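Local coordinates for trypsin-resistant surface T6 protein (Streptococcus pyogenes serotype M6, PDB 4P0D) that builds the backbone of the serotype M6 pilus, as a three-domain pilin whose subunits are probably linked and attached to the cell wall by sortase, at residues Ala8-Thr13 / Ser94-Leu99; Gln57-Ile62 / Pro111-Ala116; Lys152-Thr157 / Asn162-Ser167; Leu172-Thr177 / Lys314-Tyr319; Lys216-Thr221 / Val226-Thr231. The protein carries 1 engineered substitution. All blocks are in the same frame, centred on the assembly; numbering follows the deposited sequence.

Contact 1 (Ala8-Thr13 / Ser94-Leu99); sequences AQLKIT and SVYIAL
In the Ig-like domain of this pilin, two strands on facing walls of the beta fold meet through L10 and I12 of segment 8-13 and Y96 and A98 of segment 94-99. The evidence for facing walls is the spacing: L10 CA and Y96 CA are 9.3 Å apart, I12 CA and A98 CA 9.0 Å, and no hydrogen bond joins the segments. Their chains run in much the same direction, and alternate residues of each turn CB toward the other. L10 CD1 carries the first contact, 3.5 Å from Y96 CD1 and 3.8 Å from Y96 CE1. This methyl approaches the ring obliquely, and the two side chains cross at about a right angle. The placement follows from CG of L10 lying anti to the carbonyl carbon (chi1 -58°) with an extended second torsion (chi2 180°), which sends CD1 straight out from the strand. Two residues along each strand, I12 CD1 meets A98 CB at 3.8 Å, the short alanine receiving the longer isoleucine. Around them, Y96 stacks edge-to-face on Y88, whose backbone is also bonded to L10, while I12 reaches I112 and L114 of strand 108-116. The side chain of I12 ends about 9 Å from the calcium ion seen with S82 and T85, without binding it. All four touching residues are buried; the shared area is modest, and both segments also pack on neighbouring strands. Such side-chain contact between facing, non-paired strands belongs to the interior of an Ig-like beta domain.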
# COMPACT_ATOMS: atom_id res chain seq x y z
N ALA A 8 22.59 -33.44 -25.91
CA ALA A 8 23.23 -33.05 -24.65
C ALA A 8 22.22 -32.27 -23.82
O ALA A 8 21.32 -31.64 -24.37
CB ALA A 8 24.48 -32.22 -24.91
N GLN A 9 22.36 -32.32 -22.50
CA GLN A 9 21.38 -31.70 -21.61
C GLN A 9 21.73 -30.24 -21.32
O GLN A 9 22.84 -29.93 -20.89
CB GLN A 9 21.29 -32.48 -20.30
N LEU A 10 20.76 -29.37 -21.54
CA LEU A 10 20.85 -27.99 -21.12
C LEU A 10 19.99 -27.84 -19.86
O LEU A 10 18.81 -28.17 -19.86
CB LEU A 10 20.36 -27.05 -22.24
CG LEU A 10 21.12 -27.19 -23.55
CD1 LEU A 10 20.56 -26.23 -24.59
CD2 LEU A 10 22.61 -26.97 -23.33
N LYS A 11 20.61 -27.37 -18.79
CA LYS A 11 20.01 -27.42 -17.48
C LYS A 11 20.05 -26.07 -16.78
O LYS A 11 21.04 -25.33 -16.84
CB LYS A 11 20.73 -28.48 -16.65
CG LYS A 11 20.26 -28.60 -15.21
CD LYS A 11 20.94 -29.79 -14.54
CE LYS A 11 20.57 -29.92 -13.08
NZ LYS A 11 20.91 -31.29 -12.60
N ILE A 12 18.96 -25.75 -16.10
CA ILE A 12 18.86 -24.55 -15.31
C ILE A 12 18.57 -24.97 -13.87
O ILE A 12 17.66 -25.77 -13.63
CB ILE A 12 17.76 -23.62 -15.83
CG1 ILE A 12 18.05 -23.21 -17.28
CG2 ILE A 12 17.69 -22.36 -14.96
CD1 ILE A 12 16.87 -22.60 -18.00
N THR A 13 19.37 -24.48 -12.92
CA THR A 13 19.09 -24.70 -11.49
C THR A 13 18.66 -23.40 -10.79
O THR A 13 18.63 -22.32 -11.41
CB THR A 13 20.32 -25.26 -10.76
OG1 THR A 13 21.39 -24.35 -10.92
CG2 THR A 13 20.70 -26.61 -11.33
N SER A 94 23.85 -26.25 -30.65
CA SER A 94 22.85 -25.21 -30.76
C SER A 94 22.99 -24.25 -29.59
O SER A 94 23.58 -24.58 -28.56
CB SER A 94 21.45 -25.80 -30.81
OG SER A 94 21.35 -26.90 -29.93
N VAL A 95 22.45 -23.05 -29.78
CA VAL A 95 22.58 -21.94 -28.83
C VAL A 95 21.19 -21.40 -28.56
O VAL A 95 20.43 -21.17 -29.49
CB VAL A 95 23.47 -20.83 -29.42
CG1 VAL A 95 23.85 -19.81 -28.36
CG2 VAL A 95 24.71 -21.43 -30.06
N TYR A 96 20.88 -21.20 -27.28
CA TYR A 96 19.55 -20.76 -26.84
C TYR A 96 19.61 -19.59 -25.86
O TYR A 96 20.54 -19.43 -25.10
CB TYR A 96 18.80 -21.91 -26.13
CG TYR A 96 18.50 -23.12 -26.97
CD1 TYR A 96 19.45 -24.11 -27.17
CD2 TYR A 96 17.25 -23.28 -27.57
CE1 TYR A 96 19.18 -25.21 -27.95
CE2 TYR A 96 16.96 -24.38 -28.35
CZ TYR A 96 17.94 -25.34 -28.53
OH TYR A 96 17.66 -26.44 -29.30
N ILE A 97 18.56 -18.78 -25.86
CA ILE A 97 18.28 -17.86 -24.77
C ILE A 97 17.11 -18.46 -24.00
O ILE A 97 16.09 -18.78 -24.60
CB ILE A 97 17.86 -16.48 -25.29
CG1 ILE A 97 19.03 -15.82 -26.03
CG2 ILE A 97 17.37 -15.58 -24.15
CD1 ILE A 97 20.28 -15.63 -25.19
N ALA A 98 17.26 -18.61 -22.69
CA ALA A 98 16.15 -19.04 -21.85
C ALA A 98 15.59 -17.83 -21.11
O ALA A 98 16.35 -17.04 -20.55
CB ALA A 98 16.62 -20.11 -20.88
N LEU A 99 14.27 -17.67 -21.16
CA LEU A 99 13.55 -16.71 -20.34
C LEU A 99 12.63 -17.42 -19.33
O LEU A 99 11.84 -18.32 -19.69
CB LEU A 99 12.73 -15.73 -21.18
CG LEU A 99 13.52 -14.88 -22.19
CD1 LEU A 99 12.56 -14.01 -23.01
CD2 LEU A 99 14.58 -14.02 -21.52

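Contact 2 (Gln57-Ile62 / Pro111-Ala116); sequences QEITTI and PILLAA
The puckered pyrrolidine ring of P111 meets segment 57-62 of helix 56-68 along its CB-CG edge: P111 CB lies 3.9 Å from I59 CG2, and P111 CG lies 3.9 Å from T60 OG1. The flat carbonyl of Q57 lies within the helix, away from the strand, and accepts two hydrogen bonds from opposite faces of its plane. T61 N reaches Q57 O at 3.0 Å as the routine helical bond, while T61 OG1, 2.7 Å from Q57 O, comes in from above, 40° out of the carbonyl plane. The second of these hydrogen bonds ties the T61 hydroxyl back onto the helix, on the side turned from the strand. The side facing the strand is led by I59. Its CG1 is anti to the carbonyl carbon (chi1 -70°) and CG2 anti to N, so the two branches divide: CG2 goes to P111, and CD1 goes to L113 CB at 3.8 Å. I59 and L113 cross at about a right angle; L113 CG lies anti to the backbone N (chi1 175°), leaving CB as the leucine atom nearest I59. T60 OG1 touches the proline only by packing; its strong polar partner is the hydroxyl of T184, which lies in the neighbouring Cna-B-like range, so this turn of helix also bears on the next domain. L113 continues onto V95 and I97, whereas I112 and L114, on the other side of the strand, face the interior. The arrangement is that of a single short helix laid on the outer face of a sheet in the Ig-like domain.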
# COMPACT_ATOMS: atom_id res chain seq x y z
N GLN A 57 25.31 -7.53 -21.45
CA GLN A 57 24.75 -6.54 -22.38
C GLN A 57 24.20 -7.22 -23.63
O GLN A 57 23.05 -7.02 -24.01
CB GLN A 57 25.81 -5.50 -22.78
N GLU A 58 25.03 -8.05 -24.26
CA GLU A 58 24.65 -8.75 -25.48
C GLU A 58 23.47 -9.69 -25.26
O GLU A 58 22.56 -9.73 -26.08
CB GLU A 58 25.83 -9.57 -26.02
CG GLU A 58 26.93 -8.71 -26.62
CD GLU A 58 28.21 -9.46 -26.93
OE1 GLU A 58 28.37 -10.63 -26.49
OE2 GLU A 58 29.08 -8.86 -27.63
N ILE A 59 23.51 -10.44 -24.16
CA ILE A 59 22.46 -11.45 -23.87
C ILE A 59 21.12 -10.78 -23.68
O ILE A 59 20.13 -11.17 -24.30
CB ILE A 59 22.81 -12.33 -22.64
CG1 ILE A 59 23.98 -13.26 -22.97
CG2 ILE A 59 21.61 -13.18 -22.24
CD1 ILE A 59 24.65 -13.89 -21.76
N THR A 60 21.08 -9.75 -22.84
CA THR A 60 19.86 -8.97 -22.65
C THR A 60 19.37 -8.32 -23.97
O THR A 60 18.18 -8.32 -24.27
CB THR A 60 20.05 -7.90 -21.56
OG1 THR A 60 20.29 -8.55 -20.31
CG2 THR A 60 18.84 -7.02 -21.44
N THR A 61 20.28 -7.74 -24.73
CA THR A 61 19.96 -7.19 -26.06
C THR A 61 19.23 -8.19 -26.97
O THR A 61 18.24 -7.85 -27.62
CB THR A 61 21.23 -6.66 -26.73
OG1 THR A 61 21.78 -5.64 -25.89
CG2 THR A 61 20.94 -6.06 -28.12
N ILE A 62 19.71 -9.43 -27.00
CA ILE A 62 19.10 -10.47 -27.83
C ILE A 62 17.69 -10.75 -27.34
O ILE A 62 16.75 -10.85 -28.13
CB ILE A 62 19.94 -11.78 -27.81
CG1 ILE A 62 21.29 -11.54 -28.48
CG2 ILE A 62 19.20 -12.92 -28.49
CD1 ILE A 62 22.45 -12.34 -27.93
N PRO A 111 17.88 -13.03 -18.00
CA PRO A 111 17.96 -13.97 -19.15
C PRO A 111 19.12 -14.96 -19.01
O PRO A 111 20.08 -14.66 -18.32
CB PRO A 111 18.22 -13.06 -20.34
CG PRO A 111 18.07 -11.67 -19.87
CD PRO A 111 18.24 -11.65 -18.39
N ILE A 112 19.03 -16.11 -19.65
CA ILE A 112 20.11 -17.10 -19.61
C ILE A 112 20.50 -17.51 -21.02
O ILE A 112 19.64 -17.71 -21.88
CB ILE A 112 19.74 -18.36 -18.80
CG1 ILE A 112 19.28 -17.98 -17.39
CG2 ILE A 112 20.94 -19.30 -18.70
CD1 ILE A 112 18.70 -19.14 -16.60
N LEU A 113 21.81 -17.57 -21.26
CA LEU A 113 22.35 -18.14 -22.49
C LEU A 113 22.82 -19.57 -22.26
O LEU A 113 23.69 -19.82 -21.42
CB LEU A 113 23.53 -17.31 -22.99
CG LEU A 113 24.26 -17.89 -24.21
CD1 LEU A 113 23.47 -17.66 -25.48
CD2 LEU A 113 25.64 -17.25 -24.30
N LEU A 114 22.27 -20.49 -23.04
CA LEU A 114 22.66 -21.89 -22.97
C LEU A 114 23.08 -22.38 -24.34
O LEU A 114 22.49 -22.02 -25.36
CB LEU A 114 21.51 -22.75 -22.46
CG LEU A 114 21.08 -22.48 -21.01
CD1 LEU A 114 19.72 -23.09 -20.74
CD2 LEU A 114 22.09 -23.00 -19.99
N ALA A 115 24.08 -23.24 -24.36
CA ALA A 115 24.57 -23.79 -25.63
C ALA A 115 25.01 -25.23 -25.45
O ALA A 115 25.60 -25.56 -24.43
CB ALA A 115 25.73 -22.95 -26.14
N ALA A 116 24.69 -26.09 -26.44
CA ALA A 116 25.33 -27.40 -26.55
C ALA A 116 26.46 -27.29 -27.56
O ALA A 116 26.25 -26.81 -28.69
CB ALA A 116 24.34 -28.47 -26.95

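Contact 3 (Lys152-Thr157 / Asn162-Ser167); sequences KKVTGT and NKKTTS
Three first torsions bring V154, T157 and K164 together. V154 holds CG1 in the crowded position between N and the carbonyl carbon (chi1 64°), T157 does the same with OG1 (chi1 47°), and K164 sets CG anti to its carbonyl carbon (chi1 -64°), from where its chain runs extended until it bends at its last torsion. K164 CD then lies 3.9 Å from V154 CG1 and 3.7 Å from T157 OG1; the V154 and K164 side chains lie alongside, pointing opposite ways, whereas the threonine crosses the lysine at about a right angle. T157 also presses its CA against T165 O at 3.3 Å. No direct hydrogen bond joins the segments, and water does that work instead. One water donates to V154 O at 2.8 Å and accepts from K164 NZ at 3.0 Å; another donates to G156 O and lies 2.7 Å from T166 OG1. The principal partner of the K164 ammonium is D159, in a salt bridge. G156 takes a positive phi, a conformation suited to glycine. Two residues before V154, K152 NZ is covalently linked to CG of N278 and hydrogen-bonded to D196, the internal isopeptide bond of the domain. The end of strand 139-155 pairs antiparallel with strand 171-179 through K153 and T155; strand 163-165 pairs with strand 158-160, and the backbones of K164 and T166 are bonded to Y317.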
# COMPACT_ATOMS: atom_id res chain seq x y z
N LYS A 152 4.49 -1.19 4.53
CA LYS A 152 3.91 0.05 4.99
C LYS A 152 3.71 0.05 6.50
O LYS A 152 3.25 -0.93 7.08
CB LYS A 152 2.59 0.34 4.30
CG LYS A 152 2.00 1.69 4.73
CD LYS A 152 1.05 2.30 3.73
CE LYS A 152 -0.34 1.69 3.84
NZ LYS A 152 -1.44 2.57 3.34
N LYS A 153 4.04 1.18 7.11
CA LYS A 153 3.85 1.38 8.52
C LYS A 153 3.06 2.67 8.76
O LYS A 153 3.08 3.58 7.94
CB LYS A 153 5.20 1.47 9.23
CG LYS A 153 5.97 0.16 9.37
CD LYS A 153 7.34 0.48 9.96
CE LYS A 153 8.30 -0.70 9.91
NZ LYS A 153 8.27 -1.51 11.16
N VAL A 154 2.38 2.72 9.90
CA VAL A 154 1.64 3.90 10.32
C VAL A 154 1.95 4.21 11.78
O VAL A 154 2.11 3.32 12.61
CB VAL A 154 0.11 3.78 10.06
CG1 VAL A 154 -0.55 2.68 10.88
CG2 VAL A 154 -0.57 5.11 10.32
N THR A 155 2.08 5.51 12.08
CA THR A 155 2.22 5.95 13.45
C THR A 155 1.28 7.13 13.67
O THR A 155 0.70 7.64 12.71
CB THR A 155 3.65 6.36 13.76
OG1 THR A 155 4.05 7.41 12.86
CG2 THR A 155 4.59 5.13 13.62
N GLY A 156 1.10 7.53 14.92
CA GLY A 156 0.13 8.57 15.28
C GLY A 156 -1.15 7.97 15.85
O GLY A 156 -2.07 8.70 16.24
N THR A 157 -1.19 6.64 15.87
CA THR A 157 -2.32 5.85 16.31
C THR A 157 -2.13 5.43 17.76
O THR A 157 -1.04 5.59 18.35
CB THR A 157 -2.44 4.56 15.46
OG1 THR A 157 -1.14 3.96 15.35
CG2 THR A 157 -2.97 4.85 14.04
N ASN A 162 -3.79 -5.75 19.37
CA ASN A 162 -3.16 -5.76 18.05
C ASN A 162 -3.86 -4.84 17.03
O ASN A 162 -3.63 -4.97 15.84
CB ASN A 162 -3.12 -7.19 17.52
CG ASN A 162 -4.50 -7.81 17.43
OD1 ASN A 162 -5.46 -7.29 18.01
ND2 ASN A 162 -4.61 -8.92 16.72
N LYS A 163 -4.72 -3.93 17.49
CA LYS A 163 -5.45 -3.03 16.60
C LYS A 163 -4.91 -1.62 16.72
O LYS A 163 -4.83 -1.09 17.82
CB LYS A 163 -6.93 -2.99 16.97
CG LYS A 163 -7.66 -4.33 16.92
CD LYS A 163 -7.98 -4.72 15.48
CE LYS A 163 -8.91 -5.93 15.39
NZ LYS A 163 -8.55 -7.02 16.34
N LYS A 164 -4.56 -0.99 15.60
CA LYS A 164 -4.21 0.42 15.65
C LYS A 164 -5.47 1.27 15.53
O LYS A 164 -6.24 1.11 14.60
CB LYS A 164 -3.14 0.77 14.61
CG LYS A 164 -1.82 0.04 14.91
CD LYS A 164 -0.65 0.54 14.10
CE LYS A 164 0.60 -0.29 14.37
NZ LYS A 164 1.17 -0.07 15.74
N THR A 165 -5.68 2.16 16.50
CA THR A 165 -6.90 2.97 16.56
C THR A 165 -6.59 4.47 16.50
O THR A 165 -5.48 4.91 16.78
CB THR A 165 -7.71 2.67 17.83
OG1 THR A 165 -7.05 3.22 18.97
CG2 THR A 165 -7.88 1.16 18.03
N THR A 166 -7.59 5.26 16.14
CA THR A 166 -7.41 6.69 16.00
C THR A 166 -8.73 7.42 16.27
O THR A 166 -9.76 6.80 16.58
CB THR A 166 -6.89 7.02 14.58
OG1 THR A 166 -6.49 8.39 14.51
CG2 THR A 166 -7.95 6.74 13.56
N SER A 167 -8.72 8.74 16.12
CA SER A 167 -9.89 9.54 16.41
C SER A 167 -10.06 10.63 15.36
O SER A 167 -9.10 10.97 14.64
CB SER A 167 -9.77 10.12 17.81
OG SER A 167 -8.68 11.04 17.88
O HOH W 1 2.38 2.62 15.29
O HOH W 2 -4.69 8.61 16.51
O HOH W 3 -0.21 2.59 17.25

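Contact 4 (Leu172-Thr177 / Lys314-Tyr319); sequences LSYSLT and KIVYTY
From L172 the side chain reaches across to V316 with one atom. L172 CB is still 6.0 Å from V316 CG2, and L172 CG is 5.3 Å from V316 CG1. Beyond the branch the two methyls part: L172 CD1 closes to 4.0 Å from V316 CG1 and 4.2 Å from V316 CG2, while L172 CD2 stays 5.2 Å from V316 CG1. The leucine has CG anti to the carbonyl carbon (chi1 -59°), and it meets the valine tip to tip, with CD1 facing both valine methyls. L172 and V316 thus meet between strands 171-179 and 307-316, in what is probably the interior of the Cna-B-like fold. The chains run roughly antiparallel but do not pair: L172 CA and V316 CA are 9.5 Å apart, with no direct hydrogen bond across. Y174 supplies the polar link instead. Its hydroxyl donates to a water at 2.7 Å, and that water donates to K314 O at 2.9 Å. The phenol reaches this spot with CG anti to the carbonyl carbon (chi1 -66°), and its ring also packs on V154. K314 starts by turning CB toward the tyrosine strand, then three successive bends lead its chain away. Its backbone N is bonded to the side-chain oxygen of N278, the residue joined covalently to K152. V316 O accepts from the side-chain ND2 of N276.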
# COMPACT_ATOMS: atom_id res chain seq x y z
N LEU A 172 -2.26 11.04 10.89
CA LEU A 172 -1.56 9.76 10.85
C LEU A 172 -0.39 9.82 9.89
O LEU A 172 -0.52 10.41 8.79
CB LEU A 172 -2.54 8.66 10.43
CG LEU A 172 -3.77 8.48 11.33
CD1 LEU A 172 -4.57 7.28 10.91
CD2 LEU A 172 -3.37 8.31 12.78
N SER A 173 0.73 9.22 10.27
CA SER A 173 1.98 9.34 9.53
C SER A 173 2.33 7.97 8.97
O SER A 173 2.60 7.04 9.71
CB SER A 173 3.11 9.85 10.43
OG SER A 173 2.80 11.17 10.87
N TYR A 174 2.33 7.88 7.65
CA TYR A 174 2.59 6.64 6.96
C TYR A 174 4.00 6.67 6.36
O TYR A 174 4.52 7.72 5.98
CB TYR A 174 1.58 6.47 5.84
CG TYR A 174 0.16 6.28 6.28
CD1 TYR A 174 -0.67 7.36 6.53
CD2 TYR A 174 -0.37 5.00 6.43
CE1 TYR A 174 -1.99 7.17 6.91
CE2 TYR A 174 -1.68 4.81 6.82
CZ TYR A 174 -2.48 5.89 7.06
OH TYR A 174 -3.78 5.67 7.43
N SER A 175 4.60 5.50 6.27
CA SER A 175 5.94 5.33 5.74
C SER A 175 6.03 4.03 4.93
O SER A 175 5.47 3.00 5.32
CB SER A 175 6.98 5.34 6.86
OG SER A 175 6.79 4.26 7.75
N LEU A 176 6.71 4.12 3.79
CA LEU A 176 6.90 2.98 2.91
C LEU A 176 8.37 2.70 2.78
O LEU A 176 9.18 3.62 2.62
CB LEU A 176 6.35 3.27 1.53
CG LEU A 176 4.88 3.56 1.35
CD1 LEU A 176 4.61 3.97 -0.10
CD2 LEU A 176 4.04 2.35 1.72
N THR A 177 8.75 1.43 2.87
CA THR A 177 10.09 1.01 2.43
C THR A 177 9.90 -0.12 1.43
O THR A 177 8.87 -0.80 1.43
CB THR A 177 10.96 0.54 3.59
OG1 THR A 177 10.40 -0.65 4.14
CG2 THR A 177 11.08 1.63 4.68
N LYS A 314 -2.42 -1.02 5.77
CA LYS A 314 -2.61 -0.91 7.22
C LYS A 314 -4.05 -0.47 7.45
O LYS A 314 -4.57 0.39 6.74
CB LYS A 314 -1.63 0.09 7.83
CG LYS A 314 -0.15 -0.30 7.69
CD LYS A 314 0.24 -1.57 8.45
CE LYS A 314 -0.11 -1.52 9.92
NZ LYS A 314 0.13 -2.82 10.59
N ILE A 315 -4.71 -1.09 8.40
CA ILE A 315 -6.09 -0.73 8.70
C ILE A 315 -6.03 0.01 10.01
O ILE A 315 -5.37 -0.44 10.97
CB ILE A 315 -7.00 -1.97 8.81
CG1 ILE A 315 -6.82 -2.90 7.62
CG2 ILE A 315 -8.47 -1.56 8.92
CD1 ILE A 315 -7.45 -4.27 7.83
N VAL A 316 -6.70 1.14 10.07
CA VAL A 316 -6.80 1.85 11.31
C VAL A 316 -8.27 1.91 11.71
O VAL A 316 -9.13 2.09 10.87
CB VAL A 316 -6.17 3.25 11.20
CG1 VAL A 316 -6.32 4.00 12.50
CG2 VAL A 316 -4.68 3.11 10.85
N TYR A 317 -8.51 1.74 13.00
CA TYR A 317 -9.88 1.59 13.54
C TYR A 317 -10.32 2.80 14.37
O TYR A 317 -9.51 3.51 14.96
CB TYR A 317 -9.93 0.33 14.38
CG TYR A 317 -9.69 -0.92 13.57
CD1 TYR A 317 -10.71 -1.49 12.81
CD2 TYR A 317 -8.43 -1.50 13.51
CE1 TYR A 317 -10.49 -2.63 12.05
CE2 TYR A 317 -8.21 -2.65 12.75
CZ TYR A 317 -9.25 -3.19 12.03
OH TYR A 317 -9.03 -4.31 11.26
N THR A 318 -11.64 3.03 14.41
CA THR A 318 -12.21 4.00 15.34
C THR A 318 -13.46 3.38 15.96
O THR A 318 -14.05 2.46 15.38
CB THR A 318 -12.64 5.33 14.65
OG1 THR A 318 -13.82 5.12 13.86
CG2 THR A 318 -11.57 5.85 13.74
N TYR A 319 -13.86 3.93 17.10
CA TYR A 319 -15.08 3.54 17.79
C TYR A 319 -15.91 4.78 18.08
O TYR A 319 -15.44 5.92 17.93
CB TYR A 319 -14.75 2.86 19.12
CG TYR A 319 -13.67 1.79 19.00
CD1 TYR A 319 -13.91 0.62 18.29
CD2 TYR A 319 -12.41 1.98 19.56
CE1 TYR A 319 -12.94 -0.36 18.16
CE2 TYR A 319 -11.42 1.01 19.44
CZ TYR A 319 -11.69 -0.16 18.73
OH TYR A 319 -10.70 -1.12 18.60
O HOH W 4 -4.95 3.25 6.96

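Contact 5 (Lys216-Thr221 / Val226-Thr231); sequences KMANIT and VMVENT
K216 and E229 cross at about a right angle at the open end of a beta hairpin, strands 216-220 and 225-228. The extended lysine chain brings NZ to E229 OE1 at 2.8 Å, a salt bridge in which the oxygen is met nearly along its C-O axis. E229 OE2 forms a second salt bridge, to K214, so the carboxylate is shared by two lysines. E229 sits inside the type I' turn that runs from V228 to T231. Nearer the backbone, K216 CB passes obliquely over V228 CG1 at 3.7 Å. A218 CB touches both valines, 3.5 Å from V228 CG2 and 3.6 Å from V226 CG1. V226 CG2, beside its backbone N, faces I220 across the non-hydrogen-bonded pair, whereas N219 and M227 project to the other face. Bends at the second and third torsions of M227 carry its sulfur and CE off the strand pair. The N219-M227 pair is hydrogen-bonded both ways: N219 N reaches M227 O at 2.9 Å, in the carbonyl plane, while M227 N comes to N219 O at 2.9 Å, tilted 28° from the plane of that carbonyl.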
# COMPACT_ATOMS: atom_id res chain seq x y z
N LYS A 216 19.49 11.46 2.27
CA LYS A 216 19.24 12.86 1.90
C LYS A 216 17.76 13.06 1.62
O LYS A 216 17.13 12.21 1.01
CB LYS A 216 20.03 13.20 0.64
CG LYS A 216 21.53 13.03 0.81
CD LYS A 216 22.25 13.23 -0.51
CE LYS A 216 23.75 13.22 -0.29
NZ LYS A 216 24.43 13.93 -1.41
N MET A 217 17.19 14.18 2.04
CA MET A 217 15.79 14.46 1.73
C MET A 217 15.70 15.02 0.32
O MET A 217 16.49 15.87 -0.09
CB MET A 217 15.19 15.49 2.70
CG MET A 217 15.08 15.00 4.13
SD MET A 217 14.16 13.45 4.33
CE MET A 217 12.73 13.82 3.35
N ALA A 218 14.73 14.52 -0.41
CA ALA A 218 14.41 15.06 -1.71
C ALA A 218 13.62 16.35 -1.55
O ALA A 218 12.98 16.57 -0.52
CB ALA A 218 13.61 14.05 -2.50
N ASN A 219 13.74 17.21 -2.56
CA ASN A 219 12.82 18.33 -2.73
C ASN A 219 11.92 17.94 -3.89
O ASN A 219 12.40 17.58 -4.96
CB ASN A 219 13.54 19.64 -3.04
CG ASN A 219 12.58 20.84 -3.05
OD1 ASN A 219 11.71 20.95 -2.19
ND2 ASN A 219 12.75 21.74 -4.03
N ILE A 220 10.62 17.99 -3.65
CA ILE A 220 9.68 17.70 -4.70
C ILE A 220 9.21 19.06 -5.22
O ILE A 220 8.62 19.83 -4.49
CB ILE A 220 8.51 16.86 -4.17
CG1 ILE A 220 9.07 15.61 -3.47
CG2 ILE A 220 7.54 16.52 -5.30
CD1 ILE A 220 8.04 14.60 -3.07
N THR A 221 9.48 19.34 -6.49
CA THR A 221 9.08 20.61 -7.05
C THR A 221 7.65 20.61 -7.59
O THR A 221 6.96 19.58 -7.60
CB THR A 221 10.08 21.09 -8.11
OG1 THR A 221 10.06 20.23 -9.25
CG2 THR A 221 11.48 21.12 -7.52
N VAL A 226 11.06 14.75 -8.28
CA VAL A 226 11.68 14.38 -7.03
C VAL A 226 13.18 14.59 -7.21
O VAL A 226 13.84 13.81 -7.92
CB VAL A 226 11.39 12.91 -6.70
CG1 VAL A 226 11.99 12.54 -5.34
CG2 VAL A 226 9.89 12.66 -6.72
N MET A 227 13.72 15.64 -6.58
CA MET A 227 15.11 16.05 -6.79
C MET A 227 15.98 15.76 -5.58
O MET A 227 15.65 16.18 -4.47
CB MET A 227 15.17 17.56 -7.09
CG MET A 227 14.30 18.02 -8.26
SD MET A 227 14.68 17.22 -9.83
CE MET A 227 16.35 17.83 -10.09
N VAL A 228 17.09 15.06 -5.79
CA VAL A 228 18.15 14.90 -4.79
C VAL A 228 19.49 15.10 -5.47
O VAL A 228 19.72 14.59 -6.57
CB VAL A 228 18.17 13.49 -4.14
CG1 VAL A 228 19.12 13.47 -2.94
CG2 VAL A 228 16.79 13.07 -3.69
N GLU A 229 20.39 15.83 -4.81
CA GLU A 229 21.74 16.11 -5.35
C GLU A 229 21.77 16.55 -6.83
O GLU A 229 22.64 16.13 -7.60
CB GLU A 229 22.76 14.96 -5.05
CG GLU A 229 22.34 13.51 -5.36
CD GLU A 229 23.35 12.47 -4.86
OE1 GLU A 229 23.77 12.52 -3.69
OE2 GLU A 229 23.73 11.56 -5.63
N ASN A 230 20.84 17.45 -7.19
CA ASN A 230 20.63 17.92 -8.57
C ASN A 230 20.23 16.80 -9.54
O ASN A 230 20.24 16.99 -10.76
CB ASN A 230 21.86 18.70 -9.12
CG ASN A 230 21.93 20.13 -8.60
OD1 ASN A 230 20.92 20.74 -8.25
ND2 ASN A 230 23.16 20.68 -8.57
N THR A 231 19.87 15.64 -9.01
CA THR A 231 19.44 14.51 -9.80
C THR A 231 17.96 14.31 -9.62
O THR A 231 17.46 14.31 -8.51
CB THR A 231 20.16 13.23 -9.36
OG1 THR A 231 21.57 13.39 -9.55
CG2 THR A 231 19.69 12.01 -10.14

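Overall arrangement
Along the chain the Ig-like domain comes first, with contacts 1 and 2 crossing each other: their segments alternate, their centres are 10 Å apart, and strands 94-101 and 108-116 pair directly between them. Contacts 3 and 4 follow, with centres 5 Å apart, sharing backbone bonds from K164 and T166 to Y317 and lying beside the isopeptide link. Contact 5 falls between the two segments of contact 4 in sequence, yet its centre stands about 26 Å from that of contact 4, on the surface of the Cna-B-like domain. About 48 Å separates the centres of contacts 2 and 3, but strand 139-155, broken by a bulge or short loop, runs from the first domain into the second, consistent with an elongated subunit.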